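Local coordinates for protein putative branched-chain amino acid aminotransferase IlvE (Streptococcus mutans, PDB 4DQN) that probably transfers the amino group of leucine, isoleucine or valine to 2-oxoglutarate with the help of pyridoxal 5'-phosphate, in branched-chain amino acid metabolism, at residues L45-S50 / I134-V139; K65-K70 / G327-D332; R78-A83 / W339-D344. All coordinates share one frame; numbering follows the deposited sequence.

Contact 1 (L45-S50 / I134-V139); sequences LHISES and IGVGDV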
ATOM      1  N   LEU A  45       3.280   8.186 -17.479  1.00 24.86           N
ATOM      2  CA  LEU A  45       2.917   9.224 -16.522  1.00 26.20           C
ATOM      3  C   LEU A  45       4.179   9.919 -16.071  1.00 26.70           C
ATOM      4  O   LEU A  45       5.204   9.274 -15.845  1.00 26.29           O
ATOM      5  CB  LEU A  45       2.174   8.645 -15.314  1.00 24.03           C
ATOM      6  CG  LEU A  45       0.784   8.060 -15.590  1.00 23.50           C
ATOM      7  CD1 LEU A  45       0.331   7.234 -14.400  1.00 26.24           C
ATOM      8  CD2 LEU A  45      -0.234   9.164 -15.877  1.00 22.83           C
ATOM      9  N   HIS A  46       4.110  11.241 -15.955  1.00 25.59           N
ATOM     10  CA  HIS A  46       5.279  12.043 -15.600  1.00 27.44           C
ATOM     11  C   HIS A  46       5.006  12.695 -14.249  1.00 27.04           C
ATOM     12  O   HIS A  46       4.277  13.681 -14.164  1.00 25.41           O
ATOM     13  CB  HIS A  46       5.514  13.096 -16.690  1.00 26.34           C
ATOM     14  CG  HIS A  46       5.520  12.521 -18.075  1.00 26.62           C
ATOM     15  ND1 HIS A  46       6.649  11.979 -18.647  1.00 26.51           N
ATOM     16  CD2 HIS A  46       4.524  12.366 -18.983  1.00 29.30           C
ATOM     17  CE1 HIS A  46       6.359  11.536 -19.861  1.00 28.25           C
ATOM     18  NE2 HIS A  46       5.073  11.750 -20.085  1.00 28.06           N
ATOM     19  N   ILE A  47       5.553  12.121 -13.183  1.00 24.41           N
ATOM     20  CA  ILE A  47       5.149  12.522 -11.843  1.00 22.94           C
ATOM     21  C   ILE A  47       6.366  12.785 -10.980  1.00 27.21           C
ATOM     22  O   ILE A  47       7.445  12.225 -11.207  1.00 26.61           O
ATOM     23  CB  ILE A  47       4.237  11.464 -11.170  1.00 22.45           C
ATOM     24  CG1 ILE A  47       4.992  10.157 -10.925  1.00 21.80           C
ATOM     25  CG2 ILE A  47       2.993  11.179 -12.032  1.00 22.97           C
ATOM     26  CD1 ILE A  47       4.131   9.074 -10.242  1.00 21.38           C
ATOM     27  N   SER A  48       6.190  13.650  -9.989  1.00 25.34           N
ATOM     28  CA  SER A  48       7.274  13.996  -9.076  1.00 25.91           C
ATOM     29  C   SER A  48       7.881  12.770  -8.402  1.00 25.18           C
ATOM     30  O   SER A  48       7.155  11.861  -7.983  1.00 22.61           O
ATOM     31  CB  SER A  48       6.741  14.938  -7.999  1.00 26.24           C
ATOM     32  OG  SER A  48       7.772  15.233  -7.068  1.00 27.87           O
ATOM     33  N   GLU A  49       9.211  12.759  -8.285  1.00 23.42           N
ATOM     34  CA  GLU A  49       9.923  11.729  -7.545  1.00 23.55           C
ATOM     35  C   GLU A  49       9.392  11.635  -6.111  1.00 25.51           C
ATOM     36  O   GLU A  49       9.582  10.628  -5.422  1.00 23.67           O
ATOM     37  CB  GLU A  49      11.430  12.049  -7.521  1.00 23.88           C
ATOM     38  CG  GLU A  49      11.772  13.348  -6.774  1.00 24.79           C
ATOM     39  CD  GLU A  49      13.197  13.784  -7.001  1.00 25.10           C
ATOM     40  OE1 GLU A  49      13.948  13.012  -7.632  1.00 25.14           O
ATOM     41  OE2 GLU A  49      13.576  14.893  -6.551  1.00 26.32           O
ATOM     42  N   SER A  50       8.731  12.696  -5.661  1.00 25.49           N
ATOM     43  CA  SER A  50       8.222  12.751  -4.298  1.00 24.32           C
ATOM     44  C   SER A  50       6.712  12.537  -4.217  1.00 24.47           C
ATOM     45  O   SER A  50       6.094  12.909  -3.207  1.00 25.12           O
ATOM     46  CB  SER A  50       8.560  14.109  -3.691  1.00 28.45           C
ATOM     47  OG  SER A  50       8.445  14.019  -2.290  1.00 39.72           O
ATOM     48  N   ILE A 134      -4.284   8.706  -8.298  1.00 21.53           N
ATOM     49  CA  ILE A 134      -3.022   8.744  -7.566  1.00 22.52           C
ATOM     50  C   ILE A 134      -2.671  10.121  -7.018  1.00 22.25           C
ATOM     51  O   ILE A 134      -2.914  11.146  -7.667  1.00 22.71           O
ATOM     52  CB  ILE A 134      -1.842   8.268  -8.444  1.00 24.20           C
ATOM     53  CG1 ILE A 134      -1.858   8.961  -9.812  1.00 21.21           C
ATOM     54  CG2 ILE A 134      -1.869   6.751  -8.625  1.00 22.71           C
ATOM     55  CD1 ILE A 134      -0.579   8.680 -10.631  1.00 22.63           C
ATOM     56  N   GLY A 135      -2.094  10.133  -5.816  1.00 24.85           N
ATOM     57  CA  GLY A 135      -1.531  11.351  -5.247  1.00 23.45           C
ATOM     58  C   GLY A 135      -0.170  11.649  -5.849  1.00 25.48           C
ATOM     59  O   GLY A 135       0.734  10.808  -5.797  1.00 24.95           O
ATOM     60  N   VAL A 136      -0.018  12.848  -6.413  1.00 25.55           N
ATOM     61  CA  VAL A 136       1.241  13.260  -7.039  1.00 22.87           C
ATOM     62  C   VAL A 136       1.737  14.575  -6.449  1.00 25.32           C
ATOM     63  O   VAL A 136       1.333  14.947  -5.342  1.00 26.61           O
ATOM     64  CB  VAL A 136       1.128  13.316  -8.581  1.00 23.78           C
ATOM     65  CG1 VAL A 136       0.835  11.914  -9.113  1.00 23.18           C
ATOM     66  CG2 VAL A 136       0.024  14.298  -9.048  1.00 23.79           C
ATOM     67  N   GLY A 137       2.625  15.272  -7.153  1.00 28.64           N
ATOM     68  CA  GLY A 137       3.234  16.465  -6.591  1.00 28.14           C
ATOM     69  C   GLY A 137       4.240  16.125  -5.503  1.00 30.23           C
ATOM     70  O   GLY A 137       4.683  14.981  -5.386  1.00 28.45           O
ATOM     71  N   ASP A 138       4.609  17.112  -4.692  1.00 31.69           N
ATOM     72  CA  ASP A 138       5.746  16.952  -3.777  1.00 32.36           C
ATOM     73  C   ASP A 138       5.343  16.783  -2.305  1.00 33.66           C
ATOM     74  O   ASP A 138       4.811  17.708  -1.696  1.00 34.72           O
ATOM     75  CB  ASP A 138       6.669  18.166  -3.895  1.00 33.60           C
ATOM     76  CG  ASP A 138       7.075  18.452  -5.323  1.00 35.37           C
ATOM     77  OD1 ASP A 138       7.040  17.515  -6.149  1.00 34.35           O
ATOM     78  OD2 ASP A 138       7.439  19.611  -5.622  1.00 32.17           O
ATOM     79  N   VAL A 139       5.597  15.610  -1.723  1.00 31.42           N
ATOM     80  CA  VAL A 139       5.331  15.417  -0.299  1.00 27.03           C
ATOM     81  C   VAL A 139       6.397  14.534   0.321  1.00 34.58           C
ATOM     82  O   VAL A 139       6.576  13.379  -0.087  1.00 31.35           O
ATOM     83  CB  VAL A 139       3.965  14.756  -0.034  1.00 32.37           C
ATOM     84  CG1 VAL A 139       3.819  14.419   1.453  1.00 29.46           C
ATOM     85  CG2 VAL A 139       2.821  15.652  -0.476  1.00 28.70           C
TER
HETATM   86  O   HOH W   1       3.711  15.390 -10.008  1.00 21.51           O
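The carboxylate of Asp-138 is met at OD1 by Ser-48 OG, 2.6 Å away and nearly along the C-O axis, while the flat peptide carbonyl of Ser-50 takes the Val-139 N-H from above its plane, 37° out of it, with N to O at 3.1 Å. These bonds join the end of strand 44-48 and the turn after it to the loop that follows strand 126-136, a member of the large antiparallel sheet of this class-IV aminotransferase. OG, anti to the backbone N of Ser-48 (chi1 177°), is thereby turned toward Asp-138. One water receives both backbone N-H groups, from Ser-48 N at 3.0 Å and Gly-137 N at 3.1 Å.

Earlier along both strands the contact is apolar. The side chains of Ile-47 and Val-136 cross at about a right angle, CG2 of Ile-47 3.7 Å from CG1 of Val-136, and Leu-45 and Ile-134 reach tip to tip. Ile-149 of strand 147-157 touches Ile-47, Ile-134 and Val-136. The region belongs to the dimer interface: residues 45-47 pair antiparallel with a strand of the second subunit, and Tyr-18 of that subunit packs on Ser-50 and Asp-138. A weak hydrogen bond runs from Ser-50 OG to Val-139 O, 3.0 Å away.

Contact 2 (K65-K70 / G327-D332); sequences KAYRTK and GIQFGD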
ATOM      1  N   LYS A  65     -15.597  -3.414 -17.475  1.00 25.09           N
ATOM      2  CA  LYS A  65     -15.491  -3.878 -18.853  1.00 25.81           C
ATOM      3  C   LYS A  65     -16.493  -3.207 -19.784  1.00 27.46           C
ATOM      4  O   LYS A  65     -17.580  -2.808 -19.355  1.00 25.50           O
ATOM      5  CB  LYS A  65     -15.666  -5.406 -18.906  1.00 24.92           C
ATOM      6  CG  LYS A  65     -14.429  -6.169 -18.446  1.00 28.78           C
ATOM      7  CD  LYS A  65     -14.741  -7.652 -18.216  1.00 26.75           C
ATOM      8  CE  LYS A  65     -13.477  -8.462 -18.001  1.00 30.71           C
ATOM      9  NZ  LYS A  65     -13.789  -9.898 -17.724  1.00 33.61           N
ATOM     10  N   ALA A  66     -16.102  -3.069 -21.054  1.00 25.36           N
ATOM     11  CA  ALA A  66     -17.025  -2.647 -22.105  1.00 28.03           C
ATOM     12  C   ALA A  66     -17.309  -3.876 -22.944  1.00 26.57           C
ATOM     13  O   ALA A  66     -16.392  -4.642 -23.260  1.00 25.84           O
ATOM     14  CB  ALA A  66     -16.412  -1.523 -22.973  1.00 27.14           C
ATOM     15  N   TYR A  67     -18.573  -4.064 -23.306  1.00 26.80           N
ATOM     16  CA  TYR A  67     -19.015  -5.288 -23.956  1.00 28.38           C
ATOM     17  C   TYR A  67     -19.614  -4.940 -25.308  1.00 31.37           C
ATOM     18  O   TYR A  67     -20.457  -4.047 -25.389  1.00 29.21           O
ATOM     19  CB  TYR A  67     -20.106  -5.955 -23.100  1.00 28.47           C
ATOM     20  CG  TYR A  67     -19.677  -6.291 -21.683  1.00 25.92           C
ATOM     21  CD1 TYR A  67     -19.719  -5.330 -20.670  1.00 27.24           C
ATOM     22  CD2 TYR A  67     -19.236  -7.567 -21.359  1.00 27.66           C
ATOM     23  CE1 TYR A  67     -19.314  -5.639 -19.369  1.00 27.74           C
ATOM     24  CE2 TYR A  67     -18.837  -7.884 -20.068  1.00 27.52           C
ATOM     25  CZ  TYR A  67     -18.881  -6.917 -19.082  1.00 26.47           C
ATOM     26  OH  TYR A  67     -18.488  -7.239 -17.798  1.00 26.61           O
ATOM     27  N   ARG A  68     -19.198  -5.625 -26.369  1.00 31.54           N
ATOM     28  CA  ARG A  68     -19.883  -5.451 -27.655  1.00 32.23           C
ATOM     29  C   ARG A  68     -21.110  -6.359 -27.727  1.00 31.44           C
ATOM     30  O   ARG A  68     -21.041  -7.539 -27.367  1.00 31.84           O
ATOM     31  CB  ARG A  68     -18.945  -5.722 -28.835  1.00 30.94           C
ATOM     32  CG  ARG A  68     -19.509  -5.227 -30.161  1.00 31.96           C
ATOM     33  CD  ARG A  68     -18.580  -5.526 -31.321  1.00 32.54           C
ATOM     34  NE  ARG A  68     -17.292  -4.832 -31.201  1.00 33.93           N
ATOM     35  CZ  ARG A  68     -17.097  -3.557 -31.538  1.00 33.99           C
ATOM     36  NH1 ARG A  68     -18.108  -2.831 -32.003  1.00 35.40           N
ATOM     37  NH2 ARG A  68     -15.892  -3.008 -31.419  1.00 33.72           N
ATOM     38  N   THR A  69     -22.230  -5.809 -28.185  1.00 32.93           N
ATOM     39  CA  THR A  69     -23.479  -6.563 -28.258  1.00 32.62           C
ATOM     40  C   THR A  69     -23.724  -7.148 -29.653  1.00 35.30           C
ATOM     41  O   THR A  69     -22.950  -6.923 -30.580  1.00 31.00           O
ATOM     42  CB  THR A  69     -24.688  -5.693 -27.867  1.00 30.94           C
ATOM     43  OG1 THR A  69     -24.836  -4.620 -28.811  1.00 30.50           O
ATOM     44  CG2 THR A  69     -24.507  -5.123 -26.469  1.00 30.38           C
ATOM     45  N   LYS A  70     -24.821  -7.885 -29.791  1.00 32.87           N
ATOM     46  CA  LYS A  70     -25.128  -8.609 -31.017  1.00 35.58           C
ATOM     47  C   LYS A  70     -25.277  -7.700 -32.247  1.00 36.67           C
ATOM     48  O   LYS A  70     -24.975  -8.122 -33.368  1.00 39.47           O
ATOM     49  CB  LYS A  70     -26.392  -9.449 -30.796  1.00 36.95           C
ATOM     50  CG  LYS A  70     -26.545 -10.653 -31.712  1.00 46.36           C
ATOM     51  CD  LYS A  70     -27.715 -11.526 -31.254  1.00 47.87           C
ATOM     52  CE  LYS A  70     -28.984 -10.700 -31.090  1.00 46.24           C
ATOM     53  NZ  LYS A  70     -30.113 -11.453 -30.444  1.00 47.13           N
ATOM     54  N   GLY A 327     -24.984 -12.961 -19.879  1.00 29.03           N
ATOM     55  CA  GLY A 327     -26.020 -12.639 -20.855  1.00 27.92           C
ATOM     56  C   GLY A 327     -26.441 -11.182 -20.753  1.00 27.14           C
ATOM     57  O   GLY A 327     -26.590 -10.479 -21.757  1.00 28.80           O
ATOM     58  N   ILE A 328     -26.625 -10.723 -19.524  1.00 25.61           N
ATOM     59  CA  ILE A 328     -27.000  -9.342 -19.276  1.00 28.27           C
ATOM     60  C   ILE A 328     -25.890  -8.392 -19.708  1.00 27.44           C
ATOM     61  O   ILE A 328     -26.148  -7.379 -20.366  1.00 30.66           O
ATOM     62  CB  ILE A 328     -27.311  -9.130 -17.786  1.00 28.69           C
ATOM     63  CG1 ILE A 328     -28.632  -9.816 -17.435  1.00 30.47           C
ATOM     64  CG2 ILE A 328     -27.391  -7.633 -17.443  1.00 29.38           C
ATOM     65  CD1 ILE A 328     -28.812 -10.041 -15.947  1.00 30.29           C
ATOM     66  N   GLN A 329     -24.657  -8.725 -19.342  1.00 27.94           N
ATOM     67  CA  GLN A 329     -23.514  -7.877 -19.669  1.00 29.60           C
ATOM     68  C   GLN A 329     -23.337  -7.725 -21.178  1.00 29.69           C
ATOM     69  O   GLN A 329     -23.118  -6.620 -21.676  1.00 28.71           O
ATOM     70  CB  GLN A 329     -22.254  -8.438 -19.011  1.00 27.55           C
ATOM     71  CG  GLN A 329     -22.279  -8.342 -17.477  1.00 28.56           C
ATOM     72  CD  GLN A 329     -21.206  -9.174 -16.803  1.00 30.04           C
ATOM     73  OE1 GLN A 329     -20.799 -10.213 -17.321  1.00 30.77           O
ATOM     74  NE2 GLN A 329     -20.739  -8.720 -15.633  1.00 29.45           N
ATOM     75  N   PHE A 330     -23.452  -8.828 -21.909  1.00 30.31           N
ATOM     76  CA  PHE A 330     -23.273  -8.787 -23.361  1.00 29.94           C
ATOM     77  C   PHE A 330     -24.553  -8.439 -24.116  1.00 32.33           C
ATOM     78  O   PHE A 330     -24.547  -8.390 -25.350  1.00 30.51           O
ATOM     79  CB  PHE A 330     -22.720 -10.112 -23.884  1.00 28.16           C
ATOM     80  CG  PHE A 330     -21.269 -10.335 -23.568  1.00 29.35           C
ATOM     81  CD1 PHE A 330     -20.279  -9.912 -24.445  1.00 31.27           C
ATOM     82  CD2 PHE A 330     -20.897 -10.997 -22.411  1.00 28.72           C
ATOM     83  CE1 PHE A 330     -18.936 -10.132 -24.160  1.00 30.07           C
ATOM     84  CE2 PHE A 330     -19.559 -11.224 -22.119  1.00 31.71           C
ATOM     85  CZ  PHE A 330     -18.578 -10.786 -22.993  1.00 33.08           C
ATOM     86  N   GLY A 331     -25.641  -8.206 -23.383  1.00 26.70           N
ATOM     87  CA  GLY A 331     -26.862  -7.677 -23.971  1.00 31.48           C
ATOM     88  C   GLY A 331     -27.831  -8.721 -24.502  1.00 30.60           C
ATOM     89  O   GLY A 331     -28.813  -8.369 -25.138  1.00 32.66           O
ATOM     90  N   ASP A 332     -27.552  -9.999 -24.255  1.00 29.48           N
ATOM     91  CA  ASP A 332     -28.396 -11.081 -24.760  1.00 32.72           C
ATOM     92  C   ASP A 332     -29.545 -11.420 -23.817  1.00 36.01           C
ATOM     93  O   ASP A 332     -30.441 -12.179 -24.190  1.00 34.62           O
ATOM     94  CB  ASP A 332     -27.571 -12.350 -24.995  1.00 32.62           C
ATOM     95  CG  ASP A 332     -26.539 -12.184 -26.094  1.00 34.17           C
ATOM     96  OD1 ASP A 332     -26.817 -11.481 -27.090  1.00 34.69           O
ATOM     97  OD2 ASP A 332     -25.446 -12.765 -25.956  1.00 36.55           O
TER
HETATM   98  O   HOH W   2     -17.987  -9.839 -17.243  1.00 30.16           O
HETATM   99  O   HOH W   3     -26.178  -8.905 -27.500  1.00 31.84           O
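Gln-329, in the last turn of helix 316-329, lays its CB over one face of the Tyr-67 ring, a CH-pi contact 3.8 Å from the centroid. Its amide plane lies 25° from that ring, and a water bridges OE1 of Gln-329 to OH of Tyr-67. The backbone O of Gln-329 sits 3.4 Å from Tyr-67 CB and accepts a hydrogen bond from Gln-75 NE2 of the adjacent strand.

Phe-330 comes next and forms a T-shaped (edge-to-face) stack with Tyr-67: Tyr-67 points its edge at the Phe-330 face, planes at 80° and centroids 5.0 Å apart, with Tyr-67 CD2 over the centre of the ring. At the edge of the Phe-330 ring, in its plane, is Arg-68 O. The carbonyl O of Phe-330 lies 3.5 Å from Thr-69 CG2.

Gly-331, with positive phi, brings its CA near that same methyl. Asp-332 OD1 receives a hydrogen bond from a water that also bonds Phe-330 O and Lys-70 N, and a second from Tyr-121. The positive phi and two bonds back into the last turn, the one from Asp-332 N weak, make this a Schellman motif, ending the helix against the end of strand 59-68.

Contact 3 (R78-A83 / W339-D344); sequences RPNMNA and WIYKVD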
ATOM      1  N   ARG A  78     -22.921  -1.361 -15.170  1.00 26.90           N
ATOM      2  CA  ARG A  78     -22.947  -0.771 -13.834  1.00 29.39           C
ATOM      3  C   ARG A  78     -21.732   0.112 -13.473  1.00 27.80           C
ATOM      4  O   ARG A  78     -21.213   0.004 -12.368  1.00 26.33           O
ATOM      5  CB  ARG A  78     -23.119  -1.889 -12.787  1.00 29.78           C
ATOM      6  CG  ARG A  78     -24.396  -2.735 -12.989  1.00 34.42           C
ATOM      7  CD  ARG A  78     -24.444  -3.959 -12.054  1.00 32.72           C
ATOM      8  NE  ARG A  78     -25.140  -3.909 -10.747  1.00 39.13           N
ATOM      9  CZ  ARG A  78     -25.577  -2.841 -10.083  1.00 33.13           C
ATOM     10  NH1 ARG A  78     -25.436  -1.627 -10.552  1.00 44.67           N
ATOM     11  NH2 ARG A  78     -26.181  -2.990  -8.911  1.00 35.74           N
ATOM     12  N   PRO A  79     -21.293   1.006 -14.386  1.00 27.99           N
ATOM     13  CA  PRO A  79     -20.091   1.764 -14.034  1.00 27.86           C
ATOM     14  C   PRO A  79     -20.357   2.753 -12.903  1.00 30.88           C
ATOM     15  O   PRO A  79     -19.397   3.196 -12.278  1.00 29.69           O
ATOM     16  CB  PRO A  79     -19.768   2.516 -15.320  1.00 26.42           C
ATOM     17  CG  PRO A  79     -21.120   2.691 -16.002  1.00 27.37           C
ATOM     18  CD  PRO A  79     -21.831   1.405 -15.704  1.00 28.40           C
ATOM     19  N   ASN A  80     -21.622   3.099 -12.654  1.00 25.96           N
ATOM     20  CA  ASN A  80     -21.976   3.899 -11.479  1.00 27.73           C
ATOM     21  C   ASN A  80     -21.506   3.246 -10.183  1.00 29.58           C
ATOM     22  O   ASN A  80     -21.108   3.936  -9.231  1.00 28.01           O
ATOM     23  CB  ASN A  80     -23.491   4.133 -11.407  1.00 29.06           C
ATOM     24  CG  ASN A  80     -24.269   2.839 -11.245  1.00 31.41           C
ATOM     25  OD1 ASN A  80     -24.097   1.897 -12.024  1.00 30.38           O
ATOM     26  ND2 ASN A  80     -25.113   2.777 -10.220  1.00 31.58           N
ATOM     27  N   MET A  81     -21.544   1.913 -10.144  1.00 27.83           N
ATOM     28  CA  MET A  81     -21.094   1.178  -8.960  1.00 29.05           C
ATOM     29  C   MET A  81     -19.586   1.286  -8.763  1.00 29.68           C
ATOM     30  O   MET A  81     -19.114   1.475  -7.640  1.00 28.39           O
ATOM     31  CB  MET A  81     -21.504  -0.298  -9.046  1.00 29.52           C
ATOM     32  CG  MET A  81     -23.008  -0.530  -9.005  1.00 34.13           C
ATOM     33  SD  MET A  81     -23.807  -0.072  -7.450  1.00 41.12           S
ATOM     34  CE  MET A  81     -23.306  -1.480  -6.454  1.00 37.30           C
ATOM     35  N   ASN A  82     -18.824   1.169  -9.848  1.00 27.31           N
ATOM     36  CA  ASN A  82     -17.378   1.408  -9.767  1.00 28.42           C
ATOM     37  C   ASN A  82     -17.032   2.827  -9.306  1.00 29.66           C
ATOM     38  O   ASN A  82     -16.074   3.032  -8.551  1.00 25.76           O
ATOM     39  CB  ASN A  82     -16.723   1.133 -11.120  1.00 25.11           C
ATOM     40  CG  ASN A  82     -16.951  -0.282 -11.586  1.00 29.61           C
ATOM     41  OD1 ASN A  82     -17.931  -0.568 -12.281  1.00 30.07           O
ATOM     42  ND2 ASN A  82     -16.054  -1.186 -11.193  1.00 27.57           N
ATOM     43  N   ALA A  83     -17.794   3.808  -9.781  1.00 26.93           N
ATOM     44  CA  ALA A  83     -17.535   5.194  -9.417  1.00 26.98           C
ATOM     45  C   ALA A  83     -17.761   5.412  -7.926  1.00 27.76           C
ATOM     46  O   ALA A  83     -17.005   6.135  -7.274  1.00 27.52           O
ATOM     47  CB  ALA A  83     -18.437   6.139 -10.237  1.00 27.03           C
ATOM     48  N   TRP A 339     -28.827  -0.791 -14.963  1.00 31.11           N
ATOM     49  CA  TRP A 339     -27.538  -1.490 -15.004  1.00 31.85           C
ATOM     50  C   TRP A 339     -26.704  -1.218 -16.248  1.00 31.57           C
ATOM     51  O   TRP A 339     -25.474  -1.141 -16.177  1.00 33.06           O
ATOM     52  CB  TRP A 339     -27.727  -3.003 -14.883  1.00 32.01           C
ATOM     53  CG  TRP A 339     -27.998  -3.485 -13.493  1.00 31.16           C
ATOM     54  CD1 TRP A 339     -28.501  -2.760 -12.450  1.00 31.92           C
ATOM     55  CD2 TRP A 339     -27.790  -4.811 -13.000  1.00 29.13           C
ATOM     56  NE1 TRP A 339     -28.622  -3.561 -11.335  1.00 32.11           N
ATOM     57  CE2 TRP A 339     -28.192  -4.824 -11.648  1.00 32.84           C
ATOM     58  CE3 TRP A 339     -27.307  -5.993 -13.574  1.00 28.51           C
ATOM     59  CZ2 TRP A 339     -28.118  -5.982 -10.854  1.00 31.61           C
ATOM     60  CZ3 TRP A 339     -27.240  -7.141 -12.789  1.00 29.80           C
ATOM     61  CH2 TRP A 339     -27.646  -7.123 -11.442  1.00 27.63           C
ATOM     62  N   ILE A 340     -27.359  -1.115 -17.396  1.00 30.39           N
ATOM     63  CA  ILE A 340     -26.633  -0.984 -18.648  1.00 30.97           C
ATOM     64  C   ILE A 340     -26.474   0.478 -19.046  1.00 31.48           C
ATOM     65  O   ILE A 340     -27.425   1.255 -18.983  1.00 32.94           O
ATOM     66  CB  ILE A 340     -27.335  -1.735 -19.787  1.00 31.72           C
ATOM     67  CG1 ILE A 340     -27.564  -3.204 -19.411  1.00 30.59           C
ATOM     68  CG2 ILE A 340     -26.535  -1.617 -21.074  1.00 30.89           C
ATOM     69  CD1 ILE A 340     -26.306  -3.982 -18.986  1.00 30.66           C
ATOM     70  N   TYR A 341     -25.259   0.847 -19.438  1.00 29.86           N
ATOM     71  CA  TYR A 341     -24.959   2.194 -19.907  1.00 31.69           C
ATOM     72  C   TYR A 341     -24.384   2.090 -21.312  1.00 33.80           C
ATOM     73  O   TYR A 341     -23.216   1.709 -21.488  1.00 29.13           O
ATOM     74  CB  TYR A 341     -23.917   2.848 -19.009  1.00 27.84           C
ATOM     75  CG  TYR A 341     -24.418   3.337 -17.680  1.00 29.65           C
ATOM     76  CD1 TYR A 341     -24.837   2.449 -16.698  1.00 28.30           C
ATOM     77  CD2 TYR A 341     -24.440   4.696 -17.394  1.00 27.93           C
ATOM     78  CE1 TYR A 341     -25.274   2.903 -15.480  1.00 28.18           C
ATOM     79  CE2 TYR A 341     -24.877   5.158 -16.183  1.00 28.99           C
ATOM     80  CZ  TYR A 341     -25.295   4.261 -15.228  1.00 30.04           C
ATOM     81  OH  TYR A 341     -25.732   4.733 -14.006  1.00 31.68           O
ATOM     82  N   LYS A 342     -25.203   2.415 -22.308  1.00 30.77           N
ATOM     83  CA  LYS A 342     -24.759   2.400 -23.701  1.00 36.35           C
ATOM     84  C   LYS A 342     -23.697   3.465 -23.900  1.00 34.10           C
ATOM     85  O   LYS A 342     -23.826   4.584 -23.414  1.00 36.23           O
ATOM     86  CB  LYS A 342     -25.930   2.640 -24.653  1.00 34.61           C
ATOM     87  CG  LYS A 342     -27.013   1.583 -24.568  1.00 37.07           C
ATOM     88  CD  LYS A 342     -26.421   0.184 -24.717  1.00 38.55           C
ATOM     89  CE  LYS A 342     -26.108  -0.141 -26.169  1.00 40.25           C
ATOM     90  NZ  LYS A 342     -25.974  -1.613 -26.356  1.00 41.94           N
ATOM     91  N   VAL A 343     -22.647   3.113 -24.626  1.00 33.55           N
ATOM     92  CA  VAL A 343     -21.471   3.965 -24.730  1.00 37.42           C
ATOM     93  C   VAL A 343     -21.720   5.214 -25.592  1.00 45.92           C
ATOM     94  O   VAL A 343     -21.112   6.277 -25.381  1.00 44.63           O
ATOM     95  CB  VAL A 343     -20.264   3.121 -25.188  1.00 38.00           C
ATOM     96  CG1 VAL A 343     -19.344   3.892 -26.070  1.00 37.79           C
ATOM     97  CG2 VAL A 343     -19.530   2.556 -23.963  1.00 32.00           C
ATOM     98  N   ASP A 344     -22.652   5.098 -26.531  1.00 42.19           N
ATOM     99  CA  ASP A 344     -23.022   6.227 -27.375  1.00 46.58           C
ATOM    100  C   ASP A 344     -24.201   7.050 -26.840  1.00 50.04           C
ATOM    101  O   ASP A 344     -24.634   8.001 -27.491  1.00 50.43           O
ATOM    102  CB  ASP A 344     -23.301   5.741 -28.798  1.00 48.30           C
ATOM    103  CG  ASP A 344     -22.060   5.198 -29.467  1.00 48.47           C
ATOM    104  OD1 ASP A 344     -20.981   5.810 -29.291  1.00 50.45           O
ATOM    105  OD2 ASP A 344     -22.150   4.155 -30.152  1.00 53.87           O
TER
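Arg-78 and Trp-339 lie flat on one another, the guanidinium stacked on the indole with planes 15° apart and centres at 3.7 Å. Arg-78 NE sits over the ring, 3.3 Å from Trp-339 CE2, and the CD before it makes a CH-pi contact with the five-membered ring. A bend at chi3 (94°) sets NE there. The backbones meet as well: Arg-78 N donates to Trp-339 O at 2.8 Å.

A second pair crosses obliquely. Pro-79 places CG over one face of the Tyr-341 ring, 3.9 Å from the centroid, and packs CD tightly on the rim, 3.3 Å from CD1. Asn-80 crosses Tyr-341 at about a right angle, its CB 3.5 Å from the phenol OH. Arg-78 occupies the N-cap position of helix 79-92; through it and Pro-79 the helix start meets Trp-339, just before strand 340-342, and Tyr-341 within it. That strand is outermost, within this chain, in the seven-stranded antiparallel sheet. Rings of Phe-77 and Tyr-258 also meet Trp-339.

Arg-78 NE also makes a weak hydrogen bond to Ser-255 OG. Because Arg-78 NH2 and Trp-339 NE1 are both donors, no hydrogen bond links them; the pairing is a flat stack with cation-pi character, and in this buried setting the electron-rich indole face probably helps to stabilise the positive charge.

How the contacts relate
From the N terminus the chain passes 45-50, then 65-70 and 78-83, before 134-139 closes the first loop at contact 1. Contacts 2 and 3 both open inside that loop and close only near the C terminus, at 327-332 and 339-344, so every pair of contacts crosses and none nests. All three reach the seven-stranded antiparallel sheet. Contact 1 stands apart, its centre about 37 Å from that of contact 2 and about 30 Å from that of contact 3. The other two are neighbours, centres about 12 Å apart: Ile-328 packs on Ile-340 and Trp-339, and Thr-69 on Lys-342, tying helix 316-329 and strand 340-342 to strand 59-68 and helix 79-92.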